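Long-range contact in ribonucleoside triphosphate reductase (Lactobacillus leichmannii, PDB 1L1L), which reduces ribonucleoside triphosphates to 2'-deoxyribonucleoside triphosphates with a B12 cofactor, as an allosterically regulated monomer: residues H566-D579 with N602-D616. Residues are numbered along the deposited sequence; the frame is centred on the assembly and turned at random.
Sequences HYGAYLIQRIRFQD and NTTCVEFPIKAVGAD
The methyl of Ala612 sits squarely over the His566 ring in a CH-pi contact, its CB 3.7 Å from the ring centroid, while NE2 of the imidazole is hydrogen-bonded to Asp479. Ala569 O then takes the N-H of Ala612, and Tyr570 opens a regular antiparallel strand pair. Its ring carries the Ala615 methyl on one face; Lys611, CG anti to the backbone N (chi1 178°), runs extended alongside it. Tyr570 OH donates to Asp616 OD1 (2.8 Å) on its syn side but 32° out of the carboxylate plane. From Leu571 to Phe577 every second residue exchanges two backbone bonds with 603-611, Phe577 O receiving Thr604 N at 2.7 Å. Side chains alternate between faces. On one, a salt bridge joins Arg574 NH2 to Glu607 OE2 (3.4 Å), guanidinium and carboxylate planes 68° apart; Arg574 also pairs with Glu595 and Glu691 and bonds the Ala688 carbonyl, and Glu607 pairs with Arg701. On the other, Ile575 CG1 lies 3.5 Å from Phe608 CE1, and Phe577 CD1 touches Val606 CG2. Beyond the strand, Asp579 OD2 receives Thr604 OG1 (2.6 Å) from above its carboxylate plane. These central strands of a four-stranded antiparallel sheet are flanked by 593-596 and 690-692; helix 695-704 packs on the Ile572 and Pro609 face, helix 583-589 on the Phe577 and Val606 face.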
ATOM      1  N   HIS A 566      -1.081  20.745   1.793  1.00 30.33           N
ATOM      2  CA  HIS A 566       0.038  20.780   2.725  1.00 31.25           C
ATOM      3  C   HIS A 566      -0.418  21.034   4.157  1.00 31.47           C
ATOM      4  O   HIS A 566      -1.421  21.714   4.391  1.00 31.75           O
ATOM      5  CB  HIS A 566       1.018  21.871   2.303  1.00 31.00           C
ATOM      6  CG  HIS A 566       1.808  21.528   1.083  1.00 31.18           C
ATOM      7  ND1 HIS A 566       2.829  20.602   1.096  1.00 31.34           N
ATOM      8  CD2 HIS A 566       1.722  21.977  -0.192  1.00 31.47           C
ATOM      9  CE1 HIS A 566       3.339  20.494  -0.118  1.00 30.86           C
ATOM     10  NE2 HIS A 566       2.683  21.317  -0.919  1.00 30.88           N
ATOM     11  N   TYR A 567       0.314  20.479   5.114  1.00 31.68           N
ATOM     12  CA  TYR A 567      -0.020  20.696   6.508  1.00 32.87           C
ATOM     13  C   TYR A 567       0.141  22.176   6.848  1.00 32.63           C
ATOM     14  O   TYR A 567      -0.585  22.704   7.686  1.00 31.39           O
ATOM     15  CB  TYR A 567       0.872  19.837   7.410  1.00 34.83           C
ATOM     16  CG  TYR A 567       0.599  20.033   8.881  1.00 37.39           C
ATOM     17  CD1 TYR A 567       1.293  20.992   9.617  1.00 38.97           C
ATOM     18  CD2 TYR A 567      -0.382  19.286   9.529  1.00 39.05           C
ATOM     19  CE1 TYR A 567       1.016  21.203  10.961  1.00 39.92           C
ATOM     20  CE2 TYR A 567      -0.666  19.490  10.869  1.00 40.47           C
ATOM     21  CZ  TYR A 567       0.037  20.449  11.580  1.00 40.89           C
ATOM     22  OH  TYR A 567      -0.236  20.645  12.912  1.00 42.79           O
ATOM     23  N   GLY A 568       1.088  22.840   6.180  1.00 32.84           N
ATOM     24  CA  GLY A 568       1.331  24.261   6.418  1.00 33.67           C
ATOM     25  C   GLY A 568       2.266  24.888   5.389  1.00 34.36           C
ATOM     26  O   GLY A 568       3.050  24.187   4.761  1.00 34.06           O
ATOM     27  N   ALA A 569       2.192  26.206   5.223  1.00 34.48           N
ATOM     28  CA  ALA A 569       3.031  26.927   4.253  1.00 33.97           C
ATOM     29  C   ALA A 569       4.517  26.848   4.601  1.00 33.90           C
ATOM     30  O   ALA A 569       5.355  26.528   3.756  1.00 33.62           O
ATOM     31  CB  ALA A 569       2.601  28.384   4.190  1.00 33.73           C
ATOM     32  N   TYR A 570       4.828  27.159   5.851  1.00 33.85           N
ATOM     33  CA  TYR A 570       6.193  27.118   6.349  1.00 34.40           C
ATOM     34  C   TYR A 570       6.154  26.246   7.596  1.00 33.76           C
ATOM     35  O   TYR A 570       5.376  26.499   8.516  1.00 34.42           O
ATOM     36  CB  TYR A 570       6.664  28.524   6.707  1.00 35.66           C
ATOM     37  CG  TYR A 570       6.754  29.451   5.522  1.00 37.46           C
ATOM     38  CD1 TYR A 570       7.814  29.358   4.619  1.00 37.63           C
ATOM     39  CD2 TYR A 570       5.770  30.410   5.288  1.00 37.76           C
ATOM     40  CE1 TYR A 570       7.892  30.198   3.515  1.00 38.31           C
ATOM     41  CE2 TYR A 570       5.839  31.254   4.183  1.00 38.24           C
ATOM     42  CZ  TYR A 570       6.903  31.141   3.302  1.00 38.50           C
ATOM     43  OH  TYR A 570       6.971  31.970   2.200  1.00 40.28           O
ATOM     44  N   LEU A 571       6.995  25.224   7.631  1.00 33.35           N
ATOM     45  CA  LEU A 571       7.000  24.321   8.768  1.00 33.27           C
ATOM     46  C   LEU A 571       8.382  23.823   9.140  1.00 32.78           C
ATOM     47  O   LEU A 571       9.321  23.894   8.351  1.00 32.24           O
ATOM     48  CB  LEU A 571       6.165  23.077   8.449  1.00 33.79           C
ATOM     49  CG  LEU A 571       4.702  23.137   8.018  1.00 35.69           C
ATOM     50  CD1 LEU A 571       4.353  21.836   7.315  1.00 35.97           C
ATOM     51  CD2 LEU A 571       3.808  23.355   9.224  1.00 36.00           C
ATOM     52  N   ILE A 572       8.482  23.309  10.359  1.00 31.47           N
ATOM     53  CA  ILE A 572       9.698  22.671  10.820  1.00 31.29           C
ATOM     54  C   ILE A 572       9.247  21.217  10.847  1.00 31.43           C
ATOM     55  O   ILE A 572       8.374  20.853  11.642  1.00 31.72           O
ATOM     56  CB  ILE A 572      10.089  23.052  12.260  1.00 31.22           C
ATOM     57  CG1 ILE A 572      10.626  24.482  12.320  1.00 31.59           C
ATOM     58  CG2 ILE A 572      11.132  22.065  12.777  1.00 30.74           C
ATOM     59  CD1 ILE A 572      11.838  24.737  11.452  1.00 33.11           C
ATOM     60  N   GLN A 573       9.793  20.390   9.966  1.00 30.26           N
ATOM     61  CA  GLN A 573       9.405  18.989   9.969  1.00 30.90           C
ATOM     62  C   GLN A 573      10.463  18.192  10.695  1.00 30.27           C
ATOM     63  O   GLN A 573      11.649  18.329  10.417  1.00 29.42           O
ATOM     64  CB  GLN A 573       9.214  18.468   8.547  1.00 32.03           C
ATOM     65  CG  GLN A 573       7.962  19.024   7.893  1.00 34.68           C
ATOM     66  CD  GLN A 573       7.344  18.057   6.904  1.00 36.16           C
ATOM     67  OE1 GLN A 573       7.078  16.904   7.237  1.00 35.84           O
ATOM     68  NE2 GLN A 573       7.104  18.528   5.682  1.00 37.83           N
ATOM     69  N   ARG A 574      10.023  17.379  11.654  1.00 29.85           N
ATOM     70  CA  ARG A 574      10.928  16.556  12.445  1.00 29.05           C
ATOM     71  C   ARG A 574      10.984  15.112  11.964  1.00 29.39           C
ATOM     72  O   ARG A 574       9.951  14.446  11.823  1.00 29.72           O
ATOM     73  CB  ARG A 574      10.507  16.565  13.922  1.00 28.98           C
ATOM     74  CG  ARG A 574      10.646  17.909  14.599  1.00 29.20           C
ATOM     75  CD  ARG A 574      10.324  17.811  16.088  1.00 30.06           C
ATOM     76  NE  ARG A 574      10.714  19.027  16.782  1.00 30.90           N
ATOM     77  CZ  ARG A 574      10.037  20.164  16.728  1.00 32.17           C
ATOM     78  NH1 ARG A 574       8.921  20.239  16.019  1.00 32.50           N
ATOM     79  NH2 ARG A 574      10.491  21.235  17.366  1.00 32.55           N
ATOM     80  N   ILE A 575      12.198  14.629  11.727  1.00 27.72           N
ATOM     81  CA  ILE A 575      12.424  13.260  11.297  1.00 28.29           C
ATOM     82  C   ILE A 575      13.142  12.564  12.441  1.00 28.33           C
ATOM     83  O   ILE A 575      14.146  13.065  12.947  1.00 27.12           O
ATOM     84  CB  ILE A 575      13.299  13.220  10.036  1.00 28.89           C
ATOM     85  CG1 ILE A 575      12.683  14.121   8.970  1.00 30.26           C
ATOM     86  CG2 ILE A 575      13.425  11.796   9.532  1.00 30.07           C
ATOM     87  CD1 ILE A 575      11.218  13.807   8.684  1.00 31.47           C
ATOM     88  N   ARG A 576      12.619  11.414  12.858  1.00 28.19           N
ATOM     89  CA  ARG A 576      13.201  10.673  13.965  1.00 29.82           C
ATOM     90  C   ARG A 576      14.191   9.608  13.521  1.00 29.28           C
ATOM     91  O   ARG A 576      13.924   8.835  12.587  1.00 30.11           O
ATOM     92  CB  ARG A 576      12.072  10.059  14.807  1.00 31.28           C
ATOM     93  CG  ARG A 576      11.010  11.106  15.127  1.00 35.06           C
ATOM     94  CD  ARG A 576      10.206  10.806  16.379  1.00 38.92           C
ATOM     95  NE  ARG A 576       9.598   9.483  16.347  1.00 41.86           N
ATOM     96  CZ  ARG A 576       8.707   9.059  17.238  1.00 44.27           C
ATOM     97  NH1 ARG A 576       8.199   7.831  17.146  1.00 45.27           N
ATOM     98  NH2 ARG A 576       8.309   9.869  18.213  1.00 44.36           N
ATOM     99  N   PHE A 577      15.337   9.583  14.203  1.00 28.31           N
ATOM    100  CA  PHE A 577      16.420   8.649  13.928  1.00 28.98           C
ATOM    101  C   PHE A 577      16.858   7.923  15.188  1.00 29.04           C
ATOM    102  O   PHE A 577      16.827   8.488  16.279  1.00 28.97           O
ATOM    103  CB  PHE A 577      17.682   9.380  13.420  1.00 27.54           C
ATOM    104  CG  PHE A 577      17.511  10.087  12.110  1.00 25.93           C
ATOM    105  CD1 PHE A 577      16.942  11.354  12.053  1.00 25.97           C
ATOM    106  CD2 PHE A 577      17.905   9.470  10.924  1.00 26.31           C
ATOM    107  CE1 PHE A 577      16.759  12.005  10.834  1.00 25.44           C
ATOM    108  CE2 PHE A 577      17.728  10.109   9.698  1.00 24.56           C
ATOM    109  CZ  PHE A 577      17.153  11.376   9.650  1.00 25.59           C
ATOM    110  N   GLN A 578      17.303   6.684  15.020  1.00 30.04           N
ATOM    111  CA  GLN A 578      17.846   5.917  16.130  1.00 31.43           C
ATOM    112  C   GLN A 578      19.134   6.670  16.465  1.00 31.46           C
ATOM    113  O   GLN A 578      19.819   7.162  15.564  1.00 29.76           O
ATOM    114  CB  GLN A 578      18.177   4.489  15.684  1.00 34.22           C
ATOM    115  CG  GLN A 578      17.218   3.425  16.227  1.00 38.88           C
ATOM    116  CD  GLN A 578      17.304   2.095  15.486  1.00 42.06           C
ATOM    117  OE1 GLN A 578      16.823   1.068  15.974  1.00 44.50           O
ATOM    118  NE2 GLN A 578      17.898   2.111  14.295  1.00 43.89           N
ATOM    119  N   ASP A 579      19.452   6.782  17.749  1.00 30.94           N
ATOM    120  CA  ASP A 579      20.656   7.489  18.170  1.00 32.40           C
ATOM    121  C   ASP A 579      21.941   6.937  17.552  1.00 32.63           C
ATOM    122  O   ASP A 579      22.954   7.624  17.529  1.00 32.40           O
ATOM    123  CB  ASP A 579      20.779   7.470  19.696  1.00 32.64           C
ATOM    124  CG  ASP A 579      19.810   8.414  20.377  1.00 34.41           C
ATOM    125  OD1 ASP A 579      19.852   8.493  21.621  1.00 34.68           O
ATOM    126  OD2 ASP A 579      19.012   9.083  19.684  1.00 35.24           O
ATOM    127  N   ASN A 602      16.009   6.357  23.243  1.00 31.31           N
ATOM    128  CA  ASN A 602      17.199   6.315  22.380  1.00 31.53           C
ATOM    129  C   ASN A 602      16.943   6.755  20.945  1.00 30.36           C
ATOM    130  O   ASN A 602      17.403   6.109  20.002  1.00 31.51           O
ATOM    131  CB  ASN A 602      17.786   4.905  22.346  1.00 33.77           C
ATOM    132  CG  ASN A 602      18.060   4.356  23.722  1.00 36.26           C
ATOM    133  OD1 ASN A 602      18.808   4.946  24.508  1.00 37.61           O
ATOM    134  ND2 ASN A 602      17.459   3.212  24.025  1.00 37.91           N
ATOM    135  N   THR A 603      16.222   7.854  20.780  1.00 29.16           N
ATOM    136  CA  THR A 603      15.907   8.369  19.456  1.00 27.42           C
ATOM    137  C   THR A 603      16.205   9.876  19.411  1.00 26.75           C
ATOM    138  O   THR A 603      16.081  10.576  20.413  1.00 24.70           O
ATOM    139  CB  THR A 603      14.417   8.092  19.121  1.00 28.12           C
ATOM    140  OG1 THR A 603      14.209   6.678  18.998  1.00 28.44           O
ATOM    141  CG2 THR A 603      14.008   8.774  17.844  1.00 28.69           C
ATOM    142  N   THR A 604      16.614  10.363  18.245  1.00 25.53           N
ATOM    143  CA  THR A 604      16.948  11.776  18.061  1.00 27.04           C
ATOM    144  C   THR A 604      16.070  12.389  16.982  1.00 27.09           C
ATOM    145  O   THR A 604      15.836  11.775  15.939  1.00 26.78           O
ATOM    146  CB  THR A 604      18.434  11.965  17.598  1.00 26.97           C
ATOM    147  OG1 THR A 604      19.327  11.446  18.585  1.00 28.58           O
ATOM    148  CG2 THR A 604      18.745  13.442  17.372  1.00 27.46           C
ATOM    149  N   CYS A 605      15.583  13.595  17.237  1.00 27.10           N
ATOM    150  CA  CYS A 605      14.775  14.306  16.264  1.00 27.74           C
ATOM    151  C   CYS A 605      15.706  15.254  15.524  1.00 26.97           C
ATOM    152  O   CYS A 605      16.598  15.849  16.128  1.00 26.52           O
ATOM    153  CB  CYS A 605      13.702  15.159  16.938  1.00 30.40           C
ATOM    154  SG  CYS A 605      12.201  14.294  17.439  1.00 34.73           S
ATOM    155  N   VAL A 606      15.498  15.386  14.222  1.00 26.32           N
ATOM    156  CA  VAL A 606      16.288  16.316  13.436  1.00 24.12           C
ATOM    157  C   VAL A 606      15.281  17.251  12.758  1.00 24.07           C
ATOM    158  O   VAL A 606      14.332  16.798  12.097  1.00 21.94           O
ATOM    159  CB  VAL A 606      17.161  15.576  12.399  1.00 24.97           C
ATOM    160  CG1 VAL A 606      17.965  16.587  11.584  1.00 24.44           C
ATOM    161  CG2 VAL A 606      18.102  14.607  13.117  1.00 24.34           C
ATOM    162  N   GLU A 607      15.486  18.556  12.934  1.00 23.74           N
ATOM    163  CA  GLU A 607      14.583  19.563  12.388  1.00 24.62           C
ATOM    164  C   GLU A 607      14.908  20.038  10.968  1.00 26.42           C
ATOM    165  O   GLU A 607      15.997  20.583  10.705  1.00 26.23           O
ATOM    166  CB  GLU A 607      14.532  20.752  13.350  1.00 26.72           C
ATOM    167  CG  GLU A 607      14.387  20.291  14.807  1.00 27.97           C
ATOM    168  CD  GLU A 607      14.118  21.410  15.787  1.00 32.04           C
ATOM    169  OE1 GLU A 607      14.104  22.591  15.384  1.00 31.97           O
ATOM    170  OE2 GLU A 607      13.909  21.095  16.985  1.00 34.42           O
ATOM    171  N   PHE A 608      13.948  19.844  10.064  1.00 25.50           N
ATOM    172  CA  PHE A 608      14.111  20.247   8.660  1.00 26.50           C
ATOM    173  C   PHE A 608      13.167  21.385   8.297  1.00 27.57           C
ATOM    174  O   PHE A 608      11.949  21.196   8.241  1.00 27.01           O
ATOM    175  CB  PHE A 608      13.825  19.077   7.703  1.00 24.72           C
ATOM    176  CG  PHE A 608      14.786  17.925   7.822  1.00 24.97           C
ATOM    177  CD1 PHE A 608      14.713  17.039   8.895  1.00 25.21           C
ATOM    178  CD2 PHE A 608      15.775  17.724   6.849  1.00 23.91           C
ATOM    179  CE1 PHE A 608      15.613  15.967   9.004  1.00 24.42           C
ATOM    180  CE2 PHE A 608      16.675  16.665   6.947  1.00 24.36           C
ATOM    181  CZ  PHE A 608      16.599  15.783   8.023  1.00 25.01           C
ATOM    182  N   PRO A 609      13.706  22.595   8.071  1.00 28.27           N
ATOM    183  CA  PRO A 609      12.840  23.722   7.701  1.00 30.01           C
ATOM    184  C   PRO A 609      12.303  23.430   6.293  1.00 31.37           C
ATOM    185  O   PRO A 609      13.065  23.010   5.421  1.00 31.90           O
ATOM    186  CB  PRO A 609      13.798  24.918   7.712  1.00 30.14           C
ATOM    187  CG  PRO A 609      14.849  24.503   8.725  1.00 30.51           C
ATOM    188  CD  PRO A 609      15.073  23.051   8.378  1.00 29.09           C
ATOM    189  N   ILE A 610      11.006  23.626   6.068  1.00 32.47           N
ATOM    190  CA  ILE A 610      10.432  23.351   4.750  1.00 33.34           C
ATOM    191  C   ILE A 610       9.403  24.365   4.282  1.00 34.21           C
ATOM    192  O   ILE A 610       8.486  24.734   5.019  1.00 32.69           O
ATOM    193  CB  ILE A 610       9.764  21.951   4.692  1.00 34.00           C
ATOM    194  CG1 ILE A 610      10.811  20.862   4.919  1.00 33.52           C
ATOM    195  CG2 ILE A 610       9.084  21.758   3.336  1.00 33.59           C
ATOM    196  CD1 ILE A 610      10.263  19.449   4.844  1.00 35.57           C
ATOM    197  N   LYS A 611       9.563  24.804   3.040  1.00 35.13           N
ATOM    198  CA  LYS A 611       8.647  25.763   2.441  1.00 37.27           C
ATOM    199  C   LYS A 611       7.818  25.068   1.379  1.00 37.09           C
ATOM    200  O   LYS A 611       8.360  24.441   0.469  1.00 37.74           O
ATOM    201  CB  LYS A 611       9.414  26.918   1.800  1.00 38.86           C
ATOM    202  CG  LYS A 611       8.514  27.931   1.111  1.00 41.18           C
ATOM    203  CD  LYS A 611       9.313  29.122   0.588  1.00 42.75           C
ATOM    204  CE  LYS A 611       8.392  30.169  -0.041  1.00 43.58           C
ATOM    205  NZ  LYS A 611       9.144  31.376  -0.508  1.00 44.59           N
ATOM    206  N   ALA A 612       6.500  25.173   1.495  1.00 36.90           N
ATOM    207  CA  ALA A 612       5.629  24.535   0.518  1.00 36.63           C
ATOM    208  C   ALA A 612       5.497  25.404  -0.719  1.00 36.41           C
ATOM    209  O   ALA A 612       5.568  26.631  -0.642  1.00 35.87           O
ATOM    210  CB  ALA A 612       4.257  24.283   1.120  1.00 36.16           C
ATOM    211  N   VAL A 613       5.322  24.753  -1.863  1.00 36.73           N
ATOM    212  CA  VAL A 613       5.144  25.457  -3.121  1.00 36.56           C
ATOM    213  C   VAL A 613       3.947  26.384  -2.974  1.00 36.86           C
ATOM    214  O   VAL A 613       2.951  26.032  -2.333  1.00 37.73           O
ATOM    215  CB  VAL A 613       4.862  24.471  -4.263  1.00 36.72           C
ATOM    216  CG1 VAL A 613       4.577  25.219  -5.547  1.00 36.69           C
ATOM    217  CG2 VAL A 613       6.046  23.544  -4.442  1.00 36.49           C
ATOM    218  N   GLY A 614       4.053  27.577  -3.548  1.00 36.18           N
ATOM    219  CA  GLY A 614       2.959  28.525  -3.472  1.00 36.13           C
ATOM    220  C   GLY A 614       2.667  29.011  -2.070  1.00 36.22           C
ATOM    221  O   GLY A 614       1.583  29.530  -1.801  1.00 36.34           O
ATOM    222  N   ALA A 615       3.640  28.853  -1.178  1.00 36.69           N
ATOM    223  CA  ALA A 615       3.496  29.265   0.211  1.00 37.39           C
ATOM    224  C   ALA A 615       2.990  30.698   0.371  1.00 38.91           C
ATOM    225  O   ALA A 615       2.213  30.992   1.285  1.00 39.23           O
ATOM    226  CB  ALA A 615       4.831  29.100   0.936  1.00 37.32           C
ATOM    227  N   ASP A 616       3.422  31.585  -0.522  1.00 40.00           N
ATOM    228  CA  ASP A 616       3.024  32.987  -0.451  1.00 41.30           C
ATOM    229  C   ASP A 616       1.879  33.375  -1.376  1.00 41.41           C
ATOM    230  O   ASP A 616       1.643  34.559  -1.619  1.00 40.71           O
ATOM    231  CB  ASP A 616       4.234  33.884  -0.728  1.00 42.50           C
ATOM    232  CG  ASP A 616       5.320  33.713   0.307  1.00 43.73           C
ATOM    233  OD1 ASP A 616       4.995  33.775   1.513  1.00 43.64           O
ATOM    234  OD2 ASP A 616       6.493  33.520  -0.082  1.00 45.11           O
TER
HETATM  235  O   HOH W   1       5.788  23.302   4.277  1.00 39.38           O
HETATM  236  O   HOH W   2      18.128  10.415  22.462  1.00 36.21           O